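Long-range contact in flocculation protein FLO11 (PDB 4UYT), which mediates homotypic adhesion between yeast cells through its N-terminal domain, so that related cells recognise one another and aggregate into flocs: residues 58-70 with 80-94. Numbering follows the deposited sequence.
Sequences NIDLKYLWSLKII and QLYGYNENTYLIDNP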
loop_
_atom_site.group_PDB
_atom_site.type_symbol
_atom_site.label_atom_id
_atom_site.label_comp_id
_atom_site.label_asym_id
_atom_site.label_seq_id
_atom_site.Cartn_x
_atom_site.Cartn_y
_atom_site.Cartn_z
ATOM N N ASN A 58 -6.980 6.988 15.017
ATOM C CA ASN A 58 -7.393 7.970 14.041
ATOM C C ASN A 58 -6.529 9.221 14.163
ATOM O O ASN A 58 -6.426 9.804 15.239
ATOM C CB ASN A 58 -8.862 8.339 14.240
ATOM C CG ASN A 58 -9.378 9.217 13.123
ATOM O OD1 ASN A 58 -9.248 8.869 11.965
ATOM N ND2 ASN A 58 -9.924 10.376 13.462
ATOM N N ILE A 59 -5.922 9.636 13.051
ATOM C CA ILE A 59 -5.131 10.856 12.969
ATOM C C ILE A 59 -5.826 11.804 12.002
ATOM O O ILE A 59 -6.019 11.508 10.829
ATOM C CB ILE A 59 -3.686 10.580 12.522
ATOM C CG1 ILE A 59 -3.019 9.642 13.516
ATOM C CG2 ILE A 59 -2.918 11.888 12.356
ATOM C CD1 ILE A 59 -1.603 9.261 13.132
ATOM N N ASP A 60 -6.203 12.958 12.533
ATOM C CA ASP A 60 -6.891 13.950 11.742
ATOM C C ASP A 60 -6.080 14.387 10.532
ATOM O O ASP A 60 -4.853 14.512 10.599
ATOM C CB ASP A 60 -7.212 15.179 12.586
ATOM C CG ASP A 60 -8.206 16.098 11.903
ATOM O OD1 ASP A 60 -9.421 15.888 12.094
ATOM O OD2 ASP A 60 -7.785 17.014 11.162
ATOM N N LEU A 61 -6.778 14.660 9.433
ATOM C CA LEU A 61 -6.128 15.110 8.206
ATOM C C LEU A 61 -5.238 16.350 8.399
ATOM O O LEU A 61 -4.283 16.543 7.664
ATOM C CB LEU A 61 -7.180 15.381 7.122
ATOM C CG LEU A 61 -6.653 15.687 5.712
ATOM C CD1 LEU A 61 -5.862 14.523 5.136
ATOM C CD2 LEU A 61 -7.790 16.067 4.763
ATOM N N LYS A 62 -5.547 17.185 9.389
ATOM C CA LYS A 62 -4.802 18.421 9.573
ATOM C C LYS A 62 -3.326 18.177 9.866
ATOM O O LYS A 62 -2.480 19.037 9.586
ATOM C CB LYS A 62 -5.423 19.276 10.681
ATOM C CG LYS A 62 -5.141 18.786 12.087
ATOM C CD LYS A 62 -6.000 19.502 13.109
ATOM C CE LYS A 62 -5.611 19.092 14.512
ATOM N NZ LYS A 62 -6.528 19.706 15.511
ATOM N N TYR A 63 -3.001 17.012 10.417
ATOM C CA TYR A 63 -1.608 16.698 10.730
ATOM C C TYR A 63 -0.778 16.311 9.500
ATOM O O TYR A 63 0.442 16.250 9.580
ATOM C CB TYR A 63 -1.541 15.555 11.737
ATOM C CG TYR A 63 -2.144 15.840 13.091
ATOM C CD1 TYR A 63 -1.466 16.621 14.023
ATOM C CD2 TYR A 63 -3.389 15.345 13.435
ATOM C CE1 TYR A 63 -2.011 16.885 15.266
ATOM C CE2 TYR A 63 -3.946 15.610 14.671
ATOM C CZ TYR A 63 -3.249 16.379 15.582
ATOM O OH TYR A 63 -3.813 16.635 16.807
ATOM N N LEU A 64 -1.452 16.020 8.388
ATOM C CA LEU A 64 -0.797 15.503 7.188
ATOM C C LEU A 64 -0.272 16.596 6.258
ATOM O O LEU A 64 -0.985 17.532 5.914
ATOM C CB LEU A 64 -1.777 14.624 6.427
ATOM C CG LEU A 64 -1.181 13.838 5.254
ATOM C CD1 LEU A 64 -0.247 12.740 5.741
ATOM C CD2 LEU A 64 -2.293 13.246 4.416
ATOM N N TRP A 65 0.982 16.449 5.822
ATOM C CA TRP A 65 1.565 17.310 4.790
ATOM C C TRP A 65 1.530 16.625 3.410
ATOM O O TRP A 65 1.102 17.224 2.428
ATOM C CB TRP A 65 2.986 17.733 5.181
ATOM C CG TRP A 65 3.660 18.582 4.169
ATOM C CD1 TRP A 65 4.776 18.265 3.469
ATOM C CD2 TRP A 65 3.272 19.893 3.736
ATOM N NE1 TRP A 65 5.118 19.296 2.618
ATOM C CE2 TRP A 65 4.204 20.305 2.760
ATOM C CE3 TRP A 65 2.218 20.747 4.057
ATOM C CZ2 TRP A 65 4.135 21.554 2.131
ATOM C CZ3 TRP A 65 2.152 21.992 3.429
ATOM C CH2 TRP A 65 3.098 22.369 2.466
ATOM N N SER A 66 1.954 15.370 3.347
ATOM C CA SER A 66 1.942 14.689 2.072
ATOM C C SER A 66 1.868 13.189 2.262
ATOM O O SER A 66 2.308 12.631 3.277
ATOM C CB SER A 66 3.182 15.053 1.259
ATOM O OG SER A 66 4.361 14.542 1.863
ATOM N N LEU A 67 1.322 12.548 1.240
ATOM C CA LEU A 67 1.137 11.101 1.223
ATOM C C LEU A 67 1.241 10.669 -0.230
ATOM O O LEU A 67 0.542 11.199 -1.092
ATOM C CB LEU A 67 -0.233 10.755 1.803
ATOM C CG LEU A 67 -0.551 9.266 1.879
ATOM C CD1 LEU A 67 0.386 8.555 2.825
ATOM C CD2 LEU A 67 -1.991 9.063 2.309
ATOM N N LYS A 68 2.115 9.707 -0.497
ATOM C CA LYS A 68 2.247 9.222 -1.856
ATOM C C LYS A 68 2.711 7.803 -1.832
ATOM O O LYS A 68 3.428 7.361 -0.927
ATOM C CB LYS A 68 3.185 10.076 -2.677
ATOM C CG LYS A 68 4.581 10.229 -2.165
ATOM C CD LYS A 68 5.408 11.022 -3.183
ATOM C CE LYS A 68 6.755 11.404 -2.646
ATOM N NZ LYS A 68 7.459 12.191 -3.697
ATOM N N ILE A 69 2.301 7.091 -2.861
ATOM C CA ILE A 69 2.766 5.745 -3.112
ATOM C C ILE A 69 3.992 5.892 -4.027
ATOM O O ILE A 69 3.954 6.618 -5.029
ATOM C CB ILE A 69 1.684 4.886 -3.775
ATOM C CG1 ILE A 69 0.345 5.045 -3.087
ATOM C CG2 ILE A 69 2.136 3.452 -3.810
ATOM C CD1 ILE A 69 -0.769 4.219 -3.656
ATOM N N ILE A 70 5.083 5.237 -3.659
ATOM C CA ILE A 70 6.318 5.308 -4.414
ATOM C C ILE A 70 6.832 3.915 -4.700
ATOM O O ILE A 70 6.394 2.919 -4.113
ATOM C CB ILE A 70 7.394 6.113 -3.644
ATOM C CG1 ILE A 70 7.717 5.501 -2.269
ATOM C CG2 ILE A 70 6.967 7.570 -3.517
ATOM C CD1 ILE A 70 8.866 6.166 -1.552
ATOM N N GLN A 80 0.606 10.134 -6.284
ATOM C CA GLN A 80 0.350 11.123 -5.263
ATOM C C GLN A 80 -1.061 10.978 -4.719
ATOM O O GLN A 80 -2.027 10.941 -5.478
ATOM C CB GLN A 80 0.558 12.527 -5.827
ATOM C CG GLN A 80 0.748 13.576 -4.734
ATOM C CD GLN A 80 2.157 13.620 -4.167
ATOM O OE1 GLN A 80 3.141 13.451 -4.880
ATOM N NE2 GLN A 80 2.254 13.853 -2.875
ATOM N N LEU A 81 -1.188 10.914 -3.393
ATOM C CA LEU A 81 -2.511 10.817 -2.750
ATOM C C LEU A 81 -2.899 12.111 -2.065
ATOM O O LEU A 81 -4.065 12.473 -2.062
ATOM C CB LEU A 81 -2.594 9.659 -1.746
ATOM C CG LEU A 81 -2.299 8.294 -2.359
ATOM C CD1 LEU A 81 -2.397 7.236 -1.274
ATOM C CD2 LEU A 81 -3.234 7.959 -3.509
ATOM N N TYR A 82 -1.916 12.810 -1.511
ATOM C CA TYR A 82 -2.164 14.058 -0.840
ATOM C C TYR A 82 -0.901 14.883 -0.919
ATOM O O TYR A 82 0.200 14.393 -0.668
ATOM C CB TYR A 82 -2.521 13.826 0.616
ATOM C CG TYR A 82 -3.120 15.016 1.293
ATOM C CD1 TYR A 82 -4.476 15.251 1.219
ATOM C CD2 TYR A 82 -2.333 15.894 2.011
ATOM C CE1 TYR A 82 -5.052 16.319 1.875
ATOM C CE2 TYR A 82 -2.887 16.960 2.673
ATOM C CZ TYR A 82 -4.245 17.164 2.604
ATOM O OH TYR A 82 -4.808 18.223 3.268
ATOM N N GLY A 83 -1.052 16.144 -1.230
ATOM C CA GLY A 83 0.057 17.042 -1.151
ATOM C C GLY A 83 -0.332 18.417 -1.633
ATOM O O GLY A 83 -0.854 18.575 -2.736
ATOM N N TYR A 84 -0.067 19.394 -0.783
ATOM C CA TYR A 84 -0.297 20.771 -1.131
ATOM C C TYR A 84 0.560 21.197 -2.325
ATOM O O TYR A 84 0.087 21.871 -3.269
ATOM C CB TYR A 84 -0.003 21.654 0.082
ATOM C CG TYR A 84 -0.997 21.485 1.210
ATOM C CD1 TYR A 84 -2.181 22.192 1.194
ATOM C CD2 TYR A 84 -0.769 20.609 2.276
ATOM C CE1 TYR A 84 -3.107 22.066 2.213
ATOM C CE2 TYR A 84 -1.690 20.478 3.301
ATOM C CZ TYR A 84 -2.863 21.203 3.258
ATOM O OH TYR A 84 -3.790 21.100 4.274
ATOM N N ASN A 85 1.830 20.801 -2.312
ATOM C CA ASN A 85 2.744 21.185 -3.385
ATOM C C ASN A 85 2.259 20.725 -4.782
ATOM O O ASN A 85 2.529 21.370 -5.800
ATOM C CB ASN A 85 4.153 20.647 -3.123
ATOM C CG ASN A 85 4.849 21.327 -1.960
ATOM O OD1 ASN A 85 4.418 22.368 -1.462
ATOM N ND2 ASN A 85 5.955 20.742 -1.537
ATOM N N GLU A 86 1.575 19.573 -4.779
ATOM C CA GLU A 86 1.104 18.914 -5.988
ATOM C C GLU A 86 -0.390 19.098 -6.251
ATOM O O GLU A 86 -0.938 18.447 -7.134
ATOM C CB GLU A 86 1.411 17.419 -5.910
ATOM C CG GLU A 86 2.896 17.113 -5.795
ATOM C CD GLU A 86 3.463 17.133 -4.379
ATOM O OE1 GLU A 86 2.723 17.304 -3.385
ATOM O OE2 GLU A 86 4.687 16.946 -4.254
ATOM N N ASN A 87 -1.051 19.965 -5.489
ATOM C CA ASN A 87 -2.478 20.209 -5.643
ATOM C C ASN A 87 -3.285 18.936 -5.667
ATOM O O ASN A 87 -4.227 18.822 -6.469
ATOM C CB ASN A 87 -2.755 21.030 -6.918
ATOM C CG ASN A 87 -1.871 22.238 -7.016
ATOM O OD1 ASN A 87 -1.087 22.394 -7.980
ATOM N ND2 ASN A 87 -1.933 23.079 -6.000
ATOM N N THR A 88 -2.903 17.980 -4.823
ATOM C CA THR A 88 -3.533 16.689 -4.848
ATOM C C THR A 88 -4.220 16.398 -3.540
ATOM O O THR A 88 -3.597 16.432 -2.490
ATOM C CB THR A 88 -2.477 15.621 -5.128
ATOM O OG1 THR A 88 -1.826 15.908 -6.369
ATOM C CG2 THR A 88 -3.112 14.260 -5.220
ATOM N N TYR A 89 -5.505 16.074 -3.603
ATOM C CA TYR A 89 -6.335 15.893 -2.400
ATOM C C TYR A 89 -7.271 14.717 -2.619
ATOM O O TYR A 89 -8.474 14.877 -2.760
ATOM C CB TYR A 89 -7.093 17.198 -2.086
ATOM C CG TYR A 89 -6.172 18.402 -2.137
ATOM C CD1 TYR A 89 -5.289 18.691 -1.103
ATOM C CD2 TYR A 89 -6.159 19.250 -3.238
ATOM C CE1 TYR A 89 -4.438 19.774 -1.149
ATOM C CE2 TYR A 89 -5.317 20.352 -3.296
ATOM C CZ TYR A 89 -4.451 20.607 -2.245
ATOM O OH TYR A 89 -3.578 21.665 -2.233
ATOM N N LEU A 90 -6.698 13.521 -2.676
ATOM C CA LEU A 90 -7.449 12.333 -3.081
ATOM C C LEU A 90 -7.798 11.400 -1.946
ATOM O O LEU A 90 -8.365 10.328 -2.180
ATOM C CB LEU A 90 -6.668 11.572 -4.142
ATOM C CG LEU A 90 -6.442 12.356 -5.432
ATOM C CD1 LEU A 90 -5.495 11.575 -6.321
ATOM C CD2 LEU A 90 -7.757 12.639 -6.136
ATOM N N ILE A 91 -7.422 11.770 -0.724
ATOM C CA ILE A 91 -7.831 11.073 0.475
ATOM C C ILE A 91 -8.203 12.093 1.515
ATOM O O ILE A 91 -7.680 13.205 1.512
ATOM C CB ILE A 91 -6.730 10.135 1.017
ATOM C CG1 ILE A 91 -5.445 10.888 1.412
ATOM C CG2 ILE A 91 -6.406 9.070 -0.006
ATOM C CD1 ILE A 91 -5.252 10.989 2.910
ATOM N N ASP A 92 -9.084 11.694 2.418
ATOM C CA ASP A 92 -9.478 12.569 3.508
ATOM C C ASP A 92 -9.134 12.092 4.897
ATOM O O ASP A 92 -9.448 12.781 5.857
ATOM C CB ASP A 92 -10.969 12.922 3.419
ATOM C CG ASP A 92 -11.884 11.740 3.636
ATOM O OD1 ASP A 92 -11.427 10.625 3.973
ATOM O OD2 ASP A 92 -13.109 11.948 3.485
ATOM N N ASN A 93 -8.468 10.951 5.027
ATOM C CA ASN A 93 -8.124 10.418 6.349
ATOM C C ASN A 93 -6.861 9.582 6.155
ATOM O O ASN A 93 -6.940 8.540 5.558
ATOM C CB ASN A 93 -9.271 9.584 6.911
ATOM C CG ASN A 93 -8.970 9.046 8.282
ATOM O OD1 ASN A 93 -7.808 9.019 8.720
ATOM N ND2 ASN A 93 -10.014 8.594 8.973
ATOM N N PRO A 94 -5.701 10.044 6.652
ATOM C CA PRO A 94 -4.452 9.312 6.415
ATOM C C PRO A 94 -4.398 8.006 7.206
ATOM O O PRO A 94 -3.474 7.235 7.009
ATOM C CB PRO A 94 -3.377 10.298 6.883
ATOM C CG PRO A 94 -4.067 11.095 7.939
ATOM C CD PRO A 94 -5.491 11.246 7.474
HETATM O O HOH W 1 -3.554 18.556 5.797
HETATM O O HOH W 2 -9.531 13.065 8.674
HETATM O O HOH W 3 5.853 13.879 -5.176
#
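Tyr82 and Leu67 pair as antiparallel strand neighbours, a worked example of a classic beta bulge: Leu81 and Tyr82 both face Leu67, and the Tyr82 side chain leaves the bulge to pack in an apolar cluster. Leu67 N donates to Tyr82 O at 2.9 Å, while Leu67 O accepts from both Leu81 N and Tyr82 N. Tyr82 O has a second donor, Gln80 NE2, which arrives from the opposite face of the carbonyl plane at 3.1 Å and ties the glutamine amide back to its own strand. From this backbone the tyrosine can be followed outward. Its CB lies against Leu67 CB, and with CG anti to the backbone N (chi1 -166°) the ring runs back towards the 3-10 segment 61-63. Leu64 CD2 lies 3.6 Å from Tyr82 CD2 and also meets CG, while the CD2-CE2 edge passes Trp65 O, with CE2 near Leu64 O too. Over one face, nearest CE1 and CZ, Leu61 CD1 makes a CH-pi contact 4.2 Å from the centroid of the Tyr82 ring. At the tip, Tyr82 OH touches Leu61 CG and CD2 and donates to a water 2.8 Å away; that water also accepts from Tyr84 OH and donates to Leu61 O and Leu64 O. Beside this, the Tyr84 ring lies nearly parallel to the six-membered ring of Trp65 (planes at 24°) but barely overlaps it. In the five-stranded antiparallel sheet of the fibronectin type III-like Flo11 domain, strands 120-125 and 88-89 flank the hairpin 64-70/79-83, while Phe97 of strand 96-104, in another sheet, packs against Leu67, Leu81 and Ile91.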